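Local coordinates for uncharacterized protein (Bacteroides ovatus, PDB 3NQK) that is of unknown function but probably combines an N-terminal E-set-like domain with a mainly beta C-terminal domain of the BT_3044-like family, at residues A[215-220]-A[234-239]; A[57-62]-A[99-104]; A[30-35]-A[155-160]. All blocks are in the same frame, centred on the assembly; numbering follows the deposited sequence.

Contact 1: A[215-220]-A[234-239]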
loop_
_atom_site.group_PDB
_atom_site.type_symbol
_atom_site.label_atom_id
_atom_site.label_comp_id
_atom_site.label_asym_id
_atom_site.label_seq_id
_atom_site.Cartn_x
_atom_site.Cartn_y
_atom_site.Cartn_z
ATOM N N ARG A 215 8.668 29.730 22.365
ATOM C CA ARG A 215 8.285 28.324 22.514
ATOM C C ARG A 215 9.467 27.375 22.264
ATOM O O ARG A 215 9.582 26.352 22.919
ATOM C CB ARG A 215 7.023 27.957 21.680
ATOM C CG ARG A 215 7.257 27.222 20.425
ATOM C CD ARG A 215 5.944 26.594 19.897
ATOM N NE ARG A 215 5.035 27.586 19.298
ATOM C CZ ARG A 215 4.623 27.579 18.022
ATOM N NH1 ARG A 215 4.998 26.611 17.185
ATOM N NH2 ARG A 215 3.788 28.515 17.598
ATOM N N LYS A 216 10.394 27.768 21.407
ATOM C CA LYS A 216 11.524 26.908 21.116
ATOM C C LYS A 216 12.353 26.664 22.368
ATOM O O LYS A 216 12.976 25.621 22.515
ATOM C CB LYS A 216 12.405 27.476 19.956
ATOM C CG LYS A 216 13.168 28.789 20.240
ATOM C CD LYS A 216 14.070 29.193 18.994
ATOM C CE LYS A 216 14.595 30.657 19.086
ATOM N N LYS A 217 12.290 27.590 23.302
ATOM C CA LYS A 217 13.088 27.487 24.506
ATOM C C LYS A 217 12.641 26.363 25.442
ATOM O O LYS A 217 13.415 25.894 26.237
ATOM C CB LYS A 217 13.126 28.844 25.228
ATOM C CG LYS A 217 14.051 29.871 24.495
ATOM C CD LYS A 217 14.096 31.247 25.157
ATOM C CE LYS A 217 15.201 32.135 24.521
ATOM N NZ LYS A 217 16.551 31.424 24.475
ATOM N N TYR A 218 11.426 25.863 25.252
ATOM C CA TYR A 218 10.876 24.821 26.125
ATOM C C TYR A 218 10.906 23.413 25.517
ATOM O O TYR A 218 10.317 22.489 26.077
ATOM C CB TYR A 218 9.442 25.183 26.520
ATOM C CG TYR A 218 9.340 26.489 27.296
ATOM C CD1 TYR A 218 9.622 26.537 28.650
ATOM C CD2 TYR A 218 8.981 27.656 26.669
ATOM C CE1 TYR A 218 9.540 27.721 29.352
ATOM C CE2 TYR A 218 8.885 28.852 27.372
ATOM C CZ TYR A 218 9.180 28.884 28.696
ATOM O OH TYR A 218 9.099 30.091 29.389
ATOM N N LYS A 219 11.632 23.232 24.414
ATOM C CA LYS A 219 11.743 21.892 23.786
ATOM C C LYS A 219 12.498 20.919 24.687
ATOM O O LYS A 219 13.530 21.261 25.240
ATOM C CB LYS A 219 12.467 21.978 22.420
ATOM C CG LYS A 219 11.681 22.717 21.312
ATOM C CD LYS A 219 12.597 23.167 20.128
ATOM C CE LYS A 219 12.448 22.292 18.893
ATOM N NZ LYS A 219 13.170 22.873 17.711
ATOM N N ILE A 220 11.976 19.705 24.818
ATOM C CA ILE A 220 12.667 18.636 25.527
ATOM C C ILE A 220 12.930 17.501 24.544
ATOM O O ILE A 220 11.996 16.901 24.037
ATOM C CB ILE A 220 11.818 18.070 26.677
ATOM C CG1 ILE A 220 11.353 19.174 27.605
ATOM C CG2 ILE A 220 12.608 17.030 27.458
ATOM C CD1 ILE A 220 10.481 18.677 28.710
ATOM N N GLN A 234 16.868 19.074 27.787
ATOM C CA GLN A 234 16.423 20.313 27.151
ATOM C C GLN A 234 17.219 20.539 25.893
ATOM O O GLN A 234 18.393 20.155 25.817
ATOM C CB GLN A 234 16.584 21.520 28.089
ATOM C CG GLN A 234 18.032 22.045 28.232
ATOM C CD GLN A 234 18.900 21.180 29.137
ATOM O OE1 GLN A 234 18.401 20.305 29.844
ATOM N NE2 GLN A 234 20.204 21.451 29.144
ATOM N N ASP A 235 16.587 21.155 24.901
ATOM C CA ASP A 235 17.242 21.440 23.624
ATOM C C ASP A 235 18.119 22.667 23.766
ATOM O O ASP A 235 19.211 22.713 23.230
ATOM C CB ASP A 235 16.192 21.674 22.533
ATOM C CG ASP A 235 16.803 22.011 21.193
ATOM O OD1 ASP A 235 17.317 21.096 20.522
ATOM O OD2 ASP A 235 16.714 23.182 20.786
ATOM N N ASP A 236 17.625 23.661 24.518
ATOM C CA ASP A 236 18.360 24.902 24.758
ATOM C C ASP A 236 19.679 24.631 25.459
ATOM O O ASP A 236 19.701 24.252 26.619
ATOM C CB ASP A 236 17.521 25.869 25.609
ATOM C CG ASP A 236 18.202 27.246 25.803
ATOM O OD1 ASP A 236 19.367 27.423 25.360
ATOM O OD2 ASP A 236 17.562 28.144 26.393
ATOM N N PRO A 237 20.788 24.876 24.766
ATOM C CA PRO A 237 22.086 24.617 25.384
ATOM C C PRO A 237 22.297 25.357 26.712
ATOM O O PRO A 237 22.977 24.837 27.582
ATOM C CB PRO A 237 23.095 25.099 24.322
ATOM C CG PRO A 237 22.270 25.846 23.281
ATOM C CD PRO A 237 20.905 25.320 23.361
ATOM N N SER A 238 21.711 26.552 26.869
ATOM C CA SER A 238 21.920 27.344 28.123
ATOM C C SER A 238 20.861 27.044 29.182
ATOM O O SER A 238 20.859 27.642 30.252
ATOM C CB SER A 238 21.966 28.854 27.832
ATOM O OG SER A 238 20.701 29.351 27.454
ATOM N N ASN A 239 19.959 26.129 28.862
ATOM C CA ASN A 239 18.927 25.683 29.790
ATOM C C ASN A 239 18.274 26.827 30.575
ATOM O O ASN A 239 18.219 26.791 31.783
ATOM C CB ASN A 239 19.516 24.658 30.756
ATOM C CG ASN A 239 18.451 23.868 31.487
ATOM O OD1 ASN A 239 17.263 24.059 31.267
ATOM N ND2 ASN A 239 18.877 22.987 32.369
HETATM O O HOH W 1 15.380 27.008 28.044
HETATM O O HOH W 2 14.920 23.573 25.375
#
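The side chain of Lys219 lies beside that of Asp235, the two pointing the same way, with Lys219 CB 3.7 Å from Asp235 CB. They sit at the open end of an antiparallel strand pair, where strand 219-224 begins and strand 230-234 ends. This pair belongs to the large antiparallel sheet of the C-terminal, BT_3044-like region. Ile220 and Gln234 form a non-hydrogen-bonded pair, with their CA atoms 4.4 Å apart. Next to it, Asp235 N donates to Lys219 O at 3.1 Å. The same Lys219 O also receives a CA-H...O contact from Gln234. The charged ends of Lys219 and Asp235 have other partners. Lys219 NZ makes a salt bridge with Asp120, and Lys219 makes a cation-pi contact with Phe200, while Asp235 OD1 accepts from Asn221 ND2.

Beyond Asp235 the two segments part, and two waters bridge them. One water donates to both Lys217 O and Lys219 O and accepts from Asp236 N, so it ties the 3-10 turn at 216-217 to the other segment. A second water donates to Lys217 O and to Asp236 OD2. The direct link between the Lys217 and Asp236 side chains is long. Lys217 NZ and Asp236 OD2 form a salt bridge of 3.9 Å, and the lysine chain reaches it through a bend at its last torsion (chi4 -51°).

Asp236 also opens a type I turn to Asn239, with an Asx turn inside it. Its OD1 accepts twice from Ser238, from N at 2.9 Å and from OG at 3.1 Å, and both donors approach from the same face of the carboxylate.

Contact 2: A[57-62]-A[99-104]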
loop_
_atom_site.group_PDB
_atom_site.type_symbol
_atom_site.label_atom_id
_atom_site.label_comp_id
_atom_site.label_asym_id
_atom_site.label_seq_id
_atom_site.Cartn_x
_atom_site.Cartn_y
_atom_site.Cartn_z
ATOM N N ARG A 57 1.533 15.457 -23.075
ATOM C CA ARG A 57 1.538 16.646 -22.243
ATOM C C ARG A 57 2.790 16.713 -21.416
ATOM O O ARG A 57 3.145 15.756 -20.723
ATOM C CB ARG A 57 0.306 16.672 -21.326
ATOM C CG ARG A 57 -0.996 16.323 -22.042
ATOM C CD ARG A 57 -2.163 16.155 -21.092
ATOM N NE ARG A 57 -2.848 17.416 -20.845
ATOM C CZ ARG A 57 -4.082 17.713 -21.267
ATOM N NH1 ARG A 57 -4.810 16.818 -21.928
ATOM N NH2 ARG A 57 -4.611 18.898 -20.973
ATOM N N ASP A 58 3.516 17.814 -21.573
ATOM C CA ASP A 58 4.627 18.129 -20.718
ATOM C C ASP A 58 4.113 19.102 -19.687
ATOM O O ASP A 58 3.827 20.249 -20.005
ATOM C CB ASP A 58 5.784 18.737 -21.528
ATOM C CG ASP A 58 6.551 17.689 -22.332
ATOM O OD1 ASP A 58 7.020 16.685 -21.726
ATOM O OD2 ASP A 58 6.692 17.868 -23.562
ATOM N N ILE A 59 3.927 18.619 -18.461
ATOM C CA ILE A 59 3.343 19.418 -17.392
ATOM C C ILE A 59 4.425 20.074 -16.583
ATOM O O ILE A 59 5.419 19.446 -16.249
ATOM C CB ILE A 59 2.461 18.539 -16.475
ATOM C CG1 ILE A 59 1.268 17.989 -17.273
ATOM C CG2 ILE A 59 1.962 19.341 -15.255
ATOM C CD1 ILE A 59 0.629 16.754 -16.673
ATOM N N HIS A 60 4.251 21.349 -16.278
ATOM C CA HIS A 60 5.259 22.084 -15.508
ATOM C C HIS A 60 4.751 22.387 -14.115
ATOM O O HIS A 60 3.629 22.876 -13.946
ATOM C CB HIS A 60 5.639 23.380 -16.221
ATOM C CG HIS A 60 6.323 23.167 -17.540
ATOM N ND1 HIS A 60 7.673 23.390 -17.725
ATOM C CD2 HIS A 60 5.843 22.758 -18.738
ATOM C CE1 HIS A 60 7.992 23.126 -18.981
ATOM N NE2 HIS A 60 6.900 22.741 -19.617
ATOM N N ILE A 61 5.583 22.082 -13.109
ATOM C CA ILE A 61 5.244 22.312 -11.714
ATOM C C ILE A 61 6.210 23.327 -11.121
ATOM O O ILE A 61 7.408 23.277 -11.383
ATOM C CB ILE A 61 5.379 21.030 -10.884
ATOM C CG1 ILE A 61 4.822 19.810 -11.640
ATOM C CG2 ILE A 61 4.701 21.200 -9.552
ATOM C CD1 ILE A 61 3.361 19.792 -11.731
ATOM N N ALA A 62 5.699 24.219 -10.286
ATOM C CA ALA A 62 6.545 25.223 -9.636
ATOM C C ALA A 62 6.092 25.473 -8.214
ATOM O O ALA A 62 4.898 25.336 -7.891
ATOM C CB ALA A 62 6.540 26.535 -10.432
ATOM N N VAL A 99 6.831 16.900 -15.814
ATOM C CA VAL A 99 6.337 15.538 -15.792
ATOM C C VAL A 99 5.681 15.250 -17.116
ATOM O O VAL A 99 4.903 16.059 -17.618
ATOM C CB VAL A 99 5.317 15.334 -14.694
ATOM C CG1 VAL A 99 4.790 13.943 -14.745
ATOM C CG2 VAL A 99 5.946 15.635 -13.306
ATOM N N HIS A 100 5.989 14.101 -17.696
ATOM C CA HIS A 100 5.456 13.766 -18.991
ATOM C C HIS A 100 4.314 12.750 -18.893
ATOM O O HIS A 100 4.477 11.666 -18.324
ATOM C CB HIS A 100 6.561 13.231 -19.904
ATOM C CG HIS A 100 6.100 12.945 -21.296
ATOM N ND1 HIS A 100 5.791 13.943 -22.196
ATOM C CD2 HIS A 100 5.860 11.773 -21.934
ATOM C CE1 HIS A 100 5.390 13.398 -23.332
ATOM N NE2 HIS A 100 5.419 12.084 -23.199
ATOM N N ILE A 101 3.163 13.112 -19.452
ATOM C CA ILE A 101 2.046 12.200 -19.564
ATOM C C ILE A 101 1.739 11.974 -21.034
ATOM O O ILE A 101 1.211 12.858 -21.706
ATOM C CB ILE A 101 0.788 12.736 -18.870
ATOM C CG1 ILE A 101 1.021 12.850 -17.376
ATOM C CG2 ILE A 101 -0.407 11.809 -19.138
ATOM C CD1 ILE A 101 -0.187 13.348 -16.609
ATOM N N PRO A 102 2.079 10.797 -21.544
ATOM C CA PRO A 102 1.839 10.528 -22.958
ATOM C C PRO A 102 0.369 10.444 -23.286
ATOM O O PRO A 102 -0.448 10.235 -22.401
ATOM C CB PRO A 102 2.519 9.159 -23.187
ATOM C CG PRO A 102 2.669 8.562 -21.826
ATOM C CD PRO A 102 2.817 9.705 -20.879
ATOM N N ALA A 103 0.036 10.667 -24.543
ATOM C CA ALA A 103 -1.312 10.460 -25.008
ATOM C C ALA A 103 -1.694 9.044 -24.653
ATOM O O ALA A 103 -0.842 8.163 -24.620
ATOM C CB ALA A 103 -1.395 10.675 -26.520
ATOM N N GLY A 104 -2.957 8.833 -24.321
ATOM C CA GLY A 104 -3.437 7.490 -23.932
ATOM C C GLY A 104 -3.265 7.156 -22.454
ATOM O O GLY A 104 -3.790 6.168 -21.982
#
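Four backbone hydrogen bonds join Arg57 to Ile101 and Ile59 to Val99. In the first pair, Arg57 N donates to Ile101 O at 3.0 Å and Ile101 N donates back to Arg57 O at 2.9 Å. The second pair repeats the exchange: Ile59 N donates to Val99 O, and Val99 N to Ile59 O. Between them lies the non-hydrogen-bonded pair of Asp58 and His100. There His100 CA adds a CA-H...O contact to Arg57 O.

The polar side-chain bond is on the face that carries Asp58 and His100. With CG anti to the backbone N (chi1 -176°), the His100 ring is carried beside Asp58. His100 ND1 donates to Asp58 OD1 at 3.0 Å, with an N-H...O angle of 151°. OD1 lies at the ring edge, near its plane, but the nitrogen comes from well above the carboxylate plane. The two planes are 42° apart. Both residues are exposed. On its other nitrogen, NE2, the imidazole has a weak hydrogen bond to Asp56.

This antiparallel ladder is part of the mixed sheet in the DUF4973 region, consistent with the immunoglobulin-like sandwich of E-set domains. Strand 57-63 also pairs with strand 125-133.

Arg57, Ile59, Val99 and Ile101 share the other face. The apolar contact there is Ile59 CD1 against Ile101 CD1 at 3.5 Å, the two side chains crossing at a slant. Strand 38-48 of another sheet packs on this side, with Ile45 against Ile59 and Val99, and Val47 against Ile101.

Arg57 makes a polar approach instead. Its CB passes 3.9 Å from Ile101 O before the guanidinium leads away to Asn53 and the carbonyl of Asp134.

Contact 3: A[30-35]-A[155-160]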
loop_
_atom_site.group_PDB
_atom_site.type_symbol
_atom_site.label_atom_id
_atom_site.label_comp_id
_atom_site.label_asym_id
_atom_site.label_seq_id
_atom_site.Cartn_x
_atom_site.Cartn_y
_atom_site.Cartn_z
ATOM N N TYR A 30 2.129 12.376 5.330
ATOM C CA TYR A 30 2.965 11.755 6.335
ATOM C C TYR A 30 4.121 11.067 5.687
ATOM O O TYR A 30 3.933 10.199 4.845
ATOM C CB TYR A 30 2.136 10.744 7.137
ATOM C CG TYR A 30 1.009 11.397 7.925
ATOM C CD1 TYR A 30 1.241 11.930 9.190
ATOM C CD2 TYR A 30 -0.257 11.550 7.376
ATOM C CE1 TYR A 30 0.235 12.558 9.903
ATOM C CE2 TYR A 30 -1.283 12.177 8.093
ATOM C CZ TYR A 30 -1.022 12.680 9.356
ATOM O OH TYR A 30 -2.017 13.320 10.078
ATOM N N VAL A 31 5.337 11.449 6.070
ATOM C CA VAL A 31 6.543 10.805 5.525
ATOM C C VAL A 31 7.412 10.290 6.645
ATOM O O VAL A 31 7.647 10.983 7.627
ATOM C CB VAL A 31 7.341 11.771 4.657
ATOM C CG1 VAL A 31 6.411 12.485 3.709
ATOM C CG2 VAL A 31 8.059 12.753 5.493
ATOM N N ARG A 32 7.865 9.056 6.519
ATOM C CA ARG A 32 8.662 8.449 7.571
ATOM C C ARG A 32 10.094 8.943 7.532
ATOM O O ARG A 32 10.715 8.980 6.473
ATOM C CB ARG A 32 8.629 6.915 7.472
ATOM C CG ARG A 32 9.659 6.217 8.385
ATOM C CD ARG A 32 9.432 4.702 8.481
ATOM N NE ARG A 32 8.741 4.320 9.723
ATOM C CZ ARG A 32 7.561 3.696 9.789
ATOM N NH1 ARG A 32 6.908 3.358 8.694
ATOM N NH2 ARG A 32 7.045 3.395 10.967
ATOM N N TYR A 33 10.605 9.358 8.690
ATOM C CA TYR A 33 12.004 9.714 8.817
ATOM C C TYR A 33 12.796 8.429 8.908
ATOM O O TYR A 33 12.687 7.711 9.882
ATOM C CB TYR A 33 12.229 10.555 10.067
ATOM C CG TYR A 33 13.595 11.202 10.131
ATOM C CD1 TYR A 33 14.748 10.440 10.342
ATOM C CD2 TYR A 33 13.739 12.575 9.989
ATOM C CE1 TYR A 33 16.018 11.039 10.395
ATOM C CE2 TYR A 33 15.015 13.192 10.036
ATOM C CZ TYR A 33 16.138 12.420 10.239
ATOM O OH TYR A 33 17.380 13.024 10.291
ATOM N N LYS A 34 13.571 8.121 7.872
ATOM C CA LYS A 34 14.313 6.857 7.835
ATOM C C LYS A 34 15.815 7.030 8.048
ATOM O O LYS A 34 16.263 7.332 9.153
ATOM C CB LYS A 34 14.047 6.104 6.517
ATOM C CG LYS A 34 12.987 5.020 6.617
ATOM C CD LYS A 34 12.811 4.266 5.281
ATOM C CE LYS A 34 12.193 5.174 4.196
ATOM N NZ LYS A 34 11.752 4.414 2.992
ATOM N N ASP A 35 16.594 6.812 6.999
ATOM C CA ASP A 35 18.042 6.717 7.139
ATOM C C ASP A 35 18.712 7.994 6.663
ATOM O O ASP A 35 18.666 8.340 5.460
ATOM C CB ASP A 35 18.568 5.488 6.375
ATOM C CG ASP A 35 17.958 4.145 6.899
ATOM O OD1 ASP A 35 17.594 4.068 8.109
ATOM O OD2 ASP A 35 17.852 3.184 6.095
ATOM N N VAL A 155 4.518 16.206 7.247
ATOM C CA VAL A 155 4.672 15.794 8.644
ATOM C C VAL A 155 5.541 14.540 8.730
ATOM O O VAL A 155 5.073 13.432 8.482
ATOM C CB VAL A 155 3.320 15.498 9.298
ATOM C CG1 VAL A 155 3.514 15.098 10.744
ATOM C CG2 VAL A 155 2.372 16.720 9.191
ATOM N N PRO A 156 6.824 14.718 9.032
ATOM C CA PRO A 156 7.680 13.577 9.244
ATOM C C PRO A 156 7.194 12.763 10.429
ATOM O O PRO A 156 6.524 13.303 11.311
ATOM C CB PRO A 156 9.019 14.206 9.563
ATOM C CG PRO A 156 8.877 15.671 9.179
ATOM C CD PRO A 156 7.500 15.988 9.331
ATOM N N PHE A 157 7.487 11.477 10.441
ATOM C CA PHE A 157 7.107 10.660 11.560
ATOM C C PHE A 157 8.054 9.484 11.751
ATOM O O PHE A 157 8.654 8.999 10.809
ATOM C CB PHE A 157 5.674 10.158 11.389
ATOM C CG PHE A 157 5.520 9.061 10.346
ATOM C CD1 PHE A 157 5.234 9.369 9.030
ATOM C CD2 PHE A 157 5.624 7.727 10.702
ATOM C CE1 PHE A 157 5.066 8.365 8.076
ATOM C CE2 PHE A 157 5.472 6.721 9.750
ATOM C CZ PHE A 157 5.174 7.048 8.441
ATOM N N ASN A 158 8.219 9.070 12.995
ATOM C CA ASN A 158 8.951 7.844 13.310
ATOM C C ASN A 158 8.037 6.967 14.137
ATOM O O ASN A 158 6.840 7.255 14.264
ATOM C CB ASN A 158 10.268 8.161 14.044
ATOM C CG ASN A 158 10.062 9.035 15.288
ATOM O OD1 ASN A 158 8.964 9.044 15.905
ATOM N ND2 ASN A 158 11.124 9.750 15.688
ATOM N N ASN A 159 8.559 5.907 14.691
ATOM C CA ASN A 159 7.738 5.011 15.487
ATOM C C ASN A 159 7.283 5.620 16.833
ATOM O O ASN A 159 6.534 4.987 17.567
ATOM C CB ASN A 159 8.493 3.710 15.757
ATOM C CG ASN A 159 8.662 2.877 14.522
ATOM O OD1 ASN A 159 7.852 2.938 13.614
ATOM N ND2 ASN A 159 9.713 2.083 14.485
ATOM N N TYR A 160 7.729 6.837 17.144
ATOM C CA TYR A 160 7.505 7.385 18.457
ATOM C C TYR A 160 6.862 8.766 18.439
ATOM O O TYR A 160 6.756 9.399 19.472
ATOM C CB TYR A 160 8.838 7.459 19.203
ATOM C CG TYR A 160 9.643 6.165 19.171
ATOM C CD1 TYR A 160 9.273 5.079 19.939
ATOM C CD2 TYR A 160 10.773 6.039 18.366
ATOM C CE1 TYR A 160 10.007 3.880 19.910
ATOM C CE2 TYR A 160 11.510 4.840 18.327
ATOM C CZ TYR A 160 11.118 3.777 19.114
ATOM O OH TYR A 160 11.830 2.611 19.105
#
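Phe157 CG sits between its backbone N and carbonyl carbon (chi1 74°), and Arg32 CG is anti to its own N (chi1 169°). In these positions the Phe157 ring and the Arg32 side chain meet over a parallel strand pair of the mixed sheet. The pair joins strand 27-32 of the DUF4973 region to strand 149-157, which lies in the BT_3044-like region and also runs antiparallel to strand 125-133. The contact thus ties together two parts of the chain far apart in sequence.

Val31 holds the middle of the ladder. Its N donates to Val155 O at 3.1 Å, and its O accepts from Phe157 N at 2.9 Å. Tyr33 N then donates to Phe157 O, extending the pairing past the end of strand 27-32. On the face of Val31 and Pro156, Val31 CG2 reaches Pro156 CA.

The other face carries Tyr30, Arg32, Val155 and Phe157. Arg32 CB makes a CH-pi contact over the Phe157 ring, 4.0 Å from its centroid. Farther out, Phe157 CE2 lies over the centre of the guanidinium, 3.7 Å above its plane. The two planes are 64° apart, so they are not stacked flat. Tyr30 CB touches Phe157 CD1, and Tyr30 CD1 touches Val155 CB. Trp319 at the C-terminus stacks on Tyr30 and meets Phe157 edge-to-face.

Two different nitrogens of the guanidinium are held. Arg32 NH1 forms a salt bridge with Asp314. Arg32 NH2 donates to Asn159 OD1 at 2.8 Å, and that oxygen lies at the guanidinium edge, near its plane, although the amide itself is turned well out of it.

Contact 3 lies nearest the chain's centre and joins the two family regions. Contacts 1 and 2 are on opposite sides of that centre, about 46 Å apart between centres, each within one region. Contacts 2 and 3 reach the same mixed sheet, and contact 2 is nested in the loop that contact 3 closes. Contact 1 belongs to the C-terminal antiparallel sheet and follows both in the chain. Contact 2 is mostly buried, with an exposed His-carboxylate bond on one face. Contact 3 is partly buried and adds aromatic and arginine packing to a parallel ladder. In contact 1, at a strand end, waters and charged groups do much of the work.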